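Local coordinates for NTP pyrophosphohydrolase MazG-like domain-containing protein (Vibrio sp. DAT722, PDB 2Q73) that probably hydrolyses nucleoside triphosphates to monophosphates and pyrophosphate with the help of magnesium, as a house-cleaning enzyme of the all-alpha MazG type, at the interface of chains A and B. Residues are numbered along the deposited sequence; one frame, centred on the assembly and turned at random. Chains: chain A/B, Hypothetical protein.

The interface of chains A and B. Residues chain A 31, 34, 59, 62-63, 66; chain B 27, 31, 62-63, 66, 69.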
loop_
_atom_site.group_PDB
_atom_site.type_symbol
_atom_site.label_atom_id
_atom_site.label_comp_id
_atom_site.label_asym_id
_atom_site.label_seq_id
_atom_site.Cartn_x
_atom_site.Cartn_y
_atom_site.Cartn_z
ATOM N N VAL A 31 5.362 1.277 -3.823
ATOM C CA VAL A 31 4.257 2.165 -3.447
ATOM C C VAL A 31 4.610 2.881 -2.127
ATOM O O VAL A 31 4.361 4.081 -1.987
ATOM C CB VAL A 31 2.922 1.398 -3.331
ATOM C CG1 VAL A 31 1.802 2.259 -2.680
ATOM C CG2 VAL A 31 2.450 0.976 -4.757
ATOM N N LEU A 34 7.121 5.445 -2.968
ATOM C CA LEU A 34 6.409 6.541 -3.622
ATOM C C LEU A 34 5.743 7.491 -2.603
ATOM O O LEU A 34 5.843 8.716 -2.721
ATOM C CB LEU A 34 5.362 5.994 -4.629
ATOM C CG LEU A 34 4.432 7.054 -5.253
ATOM C CD1 LEU A 34 5.228 8.066 -6.090
ATOM C CD2 LEU A 34 3.352 6.383 -6.102
ATOM N N LEU A 59 7.483 6.681 -9.125
ATOM C CA LEU A 59 6.415 6.429 -10.117
ATOM C C LEU A 59 6.847 5.408 -11.184
ATOM O O LEU A 59 6.103 4.453 -11.475
ATOM C CB LEU A 59 5.926 7.722 -10.776
ATOM C CG LEU A 59 5.058 8.624 -9.877
ATOM C CD1 LEU A 59 4.882 9.943 -10.569
ATOM C CD2 LEU A 59 3.690 7.995 -9.532
ATOM N N VAL A 62 6.952 1.936 -9.571
ATOM C CA VAL A 62 5.620 1.355 -9.477
ATOM C C VAL A 62 5.177 0.841 -10.856
ATOM O O VAL A 62 4.700 -0.301 -10.978
ATOM C CB VAL A 62 4.584 2.320 -8.818
ATOM C CG1 VAL A 62 3.219 1.726 -8.860
ATOM C CG2 VAL A 62 5.026 2.609 -7.362
ATOM N N LEU A 63 5.350 1.667 -11.879
ATOM C CA LEU A 63 5.048 1.299 -13.269
ATOM C C LEU A 63 5.753 0.013 -13.707
ATOM O O LEU A 63 5.145 -0.848 -14.372
ATOM C CB LEU A 63 5.437 2.471 -14.200
ATOM C CG LEU A 63 5.410 2.233 -15.713
ATOM C CD1 LEU A 63 3.985 1.869 -16.121
ATOM C CD2 LEU A 63 5.917 3.457 -16.439
ATOM N N VAL A 66 3.939 -2.898 -12.054
ATOM C CA VAL A 66 2.660 -3.098 -12.729
ATOM C C VAL A 66 2.870 -3.878 -14.048
ATOM O O VAL A 66 2.181 -4.867 -14.304
ATOM C CB VAL A 66 1.936 -1.746 -13.016
ATOM C CG1 VAL A 66 0.808 -1.955 -13.984
ATOM C CG2 VAL A 66 1.378 -1.184 -11.699
ATOM N N LEU B 27 -4.824 5.781 -6.049
ATOM C CA LEU B 27 -3.784 4.761 -6.285
ATOM C C LEU B 27 -3.850 3.650 -5.230
ATOM O O LEU B 27 -3.852 2.464 -5.581
ATOM C CB LEU B 27 -2.380 5.392 -6.275
ATOM C CG LEU B 27 -1.218 4.393 -6.343
ATOM C CD1 LEU B 27 -1.171 3.823 -7.703
ATOM C CD2 LEU B 27 0.096 5.117 -6.000
ATOM N N VAL B 31 -4.629 -0.328 -5.671
ATOM C CA VAL B 31 -3.665 -1.343 -5.162
ATOM C C VAL B 31 -4.417 -2.349 -4.269
ATOM O O VAL B 31 -4.195 -3.561 -4.364
ATOM C CB VAL B 31 -2.455 -0.675 -4.453
ATOM C CG1 VAL B 31 -1.494 -1.719 -3.774
ATOM C CG2 VAL B 31 -1.631 0.145 -5.457
ATOM N N VAL B 62 -4.274 0.809 -11.530
ATOM C CA VAL B 62 -3.081 1.293 -10.834
ATOM C C VAL B 62 -2.239 2.170 -11.789
ATOM O O VAL B 62 -1.807 3.263 -11.409
ATOM C CB VAL B 62 -2.236 0.143 -10.283
ATOM C CG1 VAL B 62 -0.958 0.691 -9.709
ATOM C CG2 VAL B 62 -3.015 -0.570 -9.132
ATOM N N LEU B 63 -2.025 1.673 -13.011
ATOM C CA LEU B 63 -1.293 2.387 -14.056
ATOM C C LEU B 63 -1.895 3.766 -14.311
ATOM O O LEU B 63 -1.152 4.750 -14.434
ATOM C CB LEU B 63 -1.302 1.584 -15.378
ATOM C CG LEU B 63 -0.800 2.274 -16.647
ATOM C CD1 LEU B 63 0.663 2.606 -16.466
ATOM C CD2 LEU B 63 -1.013 1.390 -17.863
ATOM N N VAL B 66 -0.852 6.044 -11.553
ATOM C CA VAL B 66 0.586 6.338 -11.685
ATOM C C VAL B 66 0.779 7.464 -12.735
ATOM O O VAL B 66 1.499 8.440 -12.494
ATOM C CB VAL B 66 1.390 5.051 -12.051
ATOM C CG1 VAL B 66 2.807 5.379 -12.544
ATOM C CG2 VAL B 66 1.456 4.091 -10.821
ATOM N N LEU B 69 -0.629 10.827 -11.384
ATOM C CA LEU B 69 0.348 11.409 -10.452
ATOM C C LEU B 69 1.583 11.989 -11.167
ATOM O O LEU B 69 2.097 13.034 -10.756
ATOM C CB LEU B 69 0.769 10.395 -9.364
ATOM C CG LEU B 69 -0.266 10.119 -8.247
ATOM C CD1 LEU B 69 0.108 8.847 -7.485
ATOM C CD2 LEU B 69 -0.292 11.313 -7.283
#
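Helices 20-39 and 55-72 of chain A pack against their counterparts in chain B, 16-39 and 55-72, as a helical bundle formed between two copies of the MazG fold. The patch is built from valine and leucine and held by shape and the burial of hydrocarbon; within it no nitrogen or oxygen of one chain comes close enough to bond to one of the other. At the two-fold axis A:Leu63 meets its own copy. The two side chains run parallel, flank to flank, and A:Leu63 CD1 touches B:Leu63 CD1 tightly at 3.4 Å. In each, CG extends anti to the backbone N (chi1 171° in A:Leu63), and chi2 (61° there, nearly matched in B:Leu63) sets the branches. Leucine suits the axis because its long apolar flank can lie along its twin.

Next to this pair, valines cross obliquely in symmetry-related twins. A:Val62 CG1, anti to its backbone N, packs 3.5 Å from B:Val66 CG2, the methyl anti to the carbonyl carbon; in the twin, A:Val66 CG2 lies 3.6 Å from B:Val62 CG1. Valine suits these places because its branch at CB keeps both methyls close to the helix, allowing the backbones to approach. B:Val66 buries the most surface of the patch, 55 Å². Its CG1 lies 3.6 Å from A:Leu59 O, a main-chain carbonyl expected to be hydrogen-bonded within its own helix.

Longer leucines fill the flank. A:Leu59 crosses B:Leu69 at about a right angle, its CD2 3.8 Å from B:Leu69 CB, with CG beside the backbone N (chi1 -73°). A:Leu34 and B:Leu27, whose backbones stand further apart than those of the valines, use leucine's extra carbon to reach tip to tip, their CD2 methyls tight at 3.5 Å. A:Val31 and B:Val31 face each other more loosely, their CG2 atoms 4.2 Å apart. Glu30 and Glu33 on the first helix and Glu58 and Asp61 on the second bind magnesium, so this seam, probably a dimer contact within the four-copy deposited assembly, may keep the metal-binding helices in register.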